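Local coordinates for ATP-binding protein (Mycobacterium tuberculosis, PDB 5UKV) that is the sensor histidine kinase PhoR, represented by its dimerising, phospho-acceptor (DHp) domain, and transfers phosphate from ATP to a histidine, at the interface of chains A and B. Residues are numbered along the deposited sequence; one frame, centred on the assembly and turned at random. Chains: chain A/B, ATP-binding protein.

The interface of chains A and B. Residues chain A 17-18, 68, 71-72; chain B 15, 18-19, 22.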
ATOM      1  N   PHE A  17      -3.197   2.341  14.600  1.00 19.40           N
ATOM      2  CA  PHE A  17      -3.563   3.068  13.367  1.00 20.78           C
ATOM      3  C   PHE A  17      -2.792   2.418  12.178  1.00 19.75           C
ATOM      4  O   PHE A  17      -3.366   2.082  11.114  1.00 17.95           O
ATOM      5  CB  PHE A  17      -3.250   4.527  13.501  1.00 19.23           C
ATOM      6  CG  PHE A  17      -3.391   5.269  12.260  1.00 21.62           C
ATOM      7  CD1 PHE A  17      -4.676   5.597  11.768  1.00 23.76           C
ATOM      8  CD2 PHE A  17      -2.289   5.605  11.514  1.00 21.15           C
ATOM      9  CE1 PHE A  17      -4.802   6.265  10.556  1.00 23.36           C
ATOM     10  CE2 PHE A  17      -2.423   6.298  10.291  1.00 24.92           C
ATOM     11  CZ  PHE A  17      -3.692   6.598   9.812  1.00 22.25           C
ATOM     12  N   ILE A  18      -1.486   2.269  12.347  1.00 20.55           N
ATOM     13  CA  ILE A  18      -0.657   1.649  11.348  1.00 20.20           C
ATOM     14  C   ILE A  18      -1.124   0.191  11.001  1.00 20.24           C
ATOM     15  O   ILE A  18      -1.239  -0.154   9.779  1.00 21.29           O
ATOM     16  CB  ILE A  18       0.817   1.775  11.685  1.00 23.17           C
ATOM     17  CG1 ILE A  18       1.248   3.148  11.446  1.00 25.73           C
ATOM     18  CG2 ILE A  18       1.619   0.832  10.799  1.00 29.59           C
ATOM     19  CD1 ILE A  18       2.532   3.555  12.061  1.00 26.90           C
ATOM     20  N   LEU A  68      -3.788   8.431   3.902  1.00 23.16           N
ATOM     21  CA  LEU A  68      -2.742   8.157   4.900  1.00 22.82           C
ATOM     22  C   LEU A  68      -1.657   9.221   4.980  1.00 24.06           C
ATOM     23  O   LEU A  68      -1.213   9.600   6.072  1.00 24.58           O
ATOM     24  CB  LEU A  68      -2.079   6.860   4.597  1.00 26.69           C
ATOM     25  CG  LEU A  68      -2.906   5.677   4.936  1.00 32.86           C
ATOM     26  CD1 LEU A  68      -2.070   4.462   4.610  1.00 37.08           C
ATOM     27  CD2 LEU A  68      -3.342   5.699   6.419  1.00 39.50           C
ATOM     28  N   LEU A  71      -3.107  12.035   6.916  1.00 21.85           N
ATOM     29  CA  LEU A  71      -3.238  11.714   8.357  1.00 22.78           C
ATOM     30  C   LEU A  71      -1.945  11.632   9.065  1.00 22.40           C
ATOM     31  O   LEU A  71      -1.877  11.922  10.260  1.00 22.43           O
ATOM     32  CB  LEU A  71      -3.971  10.407   8.572  1.00 22.38           C
ATOM     33  CG  LEU A  71      -5.428  10.358   8.134  1.00 23.85           C
ATOM     34  CD1 LEU A  71      -6.049   8.976   7.786  1.00 24.75           C
ATOM     35  CD2 LEU A  71      -6.258  11.032   9.159  1.00 28.07           C
ATOM     36  N   ALA A  72      -0.910  11.249   8.374  1.00 21.43           N
ATOM     37  CA  ALA A  72       0.420  11.143   9.055  1.00 23.91           C
ATOM     38  C   ALA A  72       0.903  12.505   9.498  1.00 25.12           C
ATOM     39  O   ALA A  72       1.725  12.606  10.344  1.00 28.95           O
ATOM     40  CB  ALA A  72       1.481  10.525   8.111  1.00 25.86           C
TER
ATOM     41  N   ARG B  15       5.575   7.340  12.448  1.00 25.48           N
ATOM     42  CA  ARG B  15       4.972   8.381  11.579  1.00 25.99           C
ATOM     43  C   ARG B  15       5.744   8.671  10.294  1.00 24.39           C
ATOM     44  O   ARG B  15       5.181   8.724   9.158  1.00 23.30           O
ATOM     45  CB  ARG B  15       4.763   9.635  12.440  1.00 29.14           C
ATOM     46  CG  ARG B  15       3.983  10.723  11.743  1.00 33.33           C
ATOM     47  CD  ARG B  15       4.079  12.053  12.539  1.00 34.34           C
ATOM     48  NE  ARG B  15       3.484  11.969  13.837  1.00 32.28           N
ATOM     49  CZ  ARG B  15       2.190  12.218  14.125  1.00 37.19           C
ATOM     50  NH1 ARG B  15       1.327  12.523  13.165  1.00 36.44           N
ATOM     51  NH2 ARG B  15       1.754  12.153  15.373  1.00 36.98           N
ATOM     52  N   ILE B  18       5.340   5.593   7.902  1.00 24.93           N
ATOM     53  CA  ILE B  18       4.115   5.587   7.181  1.00 24.75           C
ATOM     54  C   ILE B  18       4.145   6.634   6.061  1.00 24.05           C
ATOM     55  O   ILE B  18       3.703   6.361   4.999  1.00 24.08           O
ATOM     56  CB  ILE B  18       2.887   5.533   8.073  1.00 27.41           C
ATOM     57  CG1 ILE B  18       1.695   5.161   7.220  1.00 34.94           C
ATOM     58  CG2 ILE B  18       2.669   6.824   8.739  1.00 28.06           C
ATOM     59  CD1 ILE B  18       0.707   4.246   7.880  1.00 38.84           C
ATOM     60  N   THR B  19       4.687   7.810   6.332  1.00 21.78           N
ATOM     61  CA  THR B  19       4.920   8.772   5.291  1.00 24.70           C
ATOM     62  C   THR B  19       5.746   8.241   4.115  1.00 23.06           C
ATOM     63  O   THR B  19       5.325   8.334   2.919  1.00 22.53           O
ATOM     64  CB  THR B  19       5.483  10.099   5.855  1.00 25.26           C
ATOM     65  OG1 THR B  19       4.610  10.607   6.844  1.00 27.71           O
ATOM     66  CG2 THR B  19       5.716  11.073   4.813  1.00 26.30           C
ATOM     67  N   SER B  22       3.940   5.381   2.192  1.00 23.41           N
ATOM     68  CA  SER B  22       2.791   5.847   1.457  1.00 23.84           C
ATOM     69  C   SER B  22       3.277   6.531   0.192  1.00 24.50           C
ATOM     70  O   SER B  22       2.732   6.257  -0.899  1.00 23.50           O
ATOM     71  CB  SER B  22       1.986   6.780   2.290  1.00 25.96           C
ATOM     72  OG  SER B  22       1.410   6.028   3.373  1.00 30.44           O
TER
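B:Arg15 reaches across to A:Ala72, just past the end of helix 47-71, and its terminal NH1 donates a hydrogen bond to the backbone O of A:Ala72 at 2.9 Å. The bond is nearly straight at the hydrogen (165°) and lies in the guanidinium plane, yet NH1 sits well above the carbonyl plane, off the lone pairs. The arginine chain leaves its helix extended, bends at chi3 (-64°), and with a further turn at chi4 brings NH1 back to this oxygen, while CG and CD also pass close to it. The methyl CB of A:Ala72 rests on helix 2-40 of chain B, 3.4 Å from the hydroxyl OG1 of B:Thr19 and 3.9 Å from CG2 of B:Ile18. The other branch of B:Ile18 points into the four-helix bundle of the DHp dimer. CG1 of B:Ile18 stands anti to the backbone N (chi1 -165°), which carries CD1 of B:Ile18 to 3.8 Å from CG1 of A:Ile18, and the two isoleucine side chains run antiparallel, passing side by side; the ring of A:Phe17 borders this apolar contact more distantly. One turn further along, the B:Ser22 hydroxyl faces A:Leu68, its OG 3.8 Å from CB of A:Leu68. Both hydroxyls are tied to their own helix, which fixes their rotation: OG1 of B:Thr19 donates to the B:Arg15 carbonyl O at 3.0 Å, and OG of B:Ser22 donates to O of B:Ile18 at 2.8 Å.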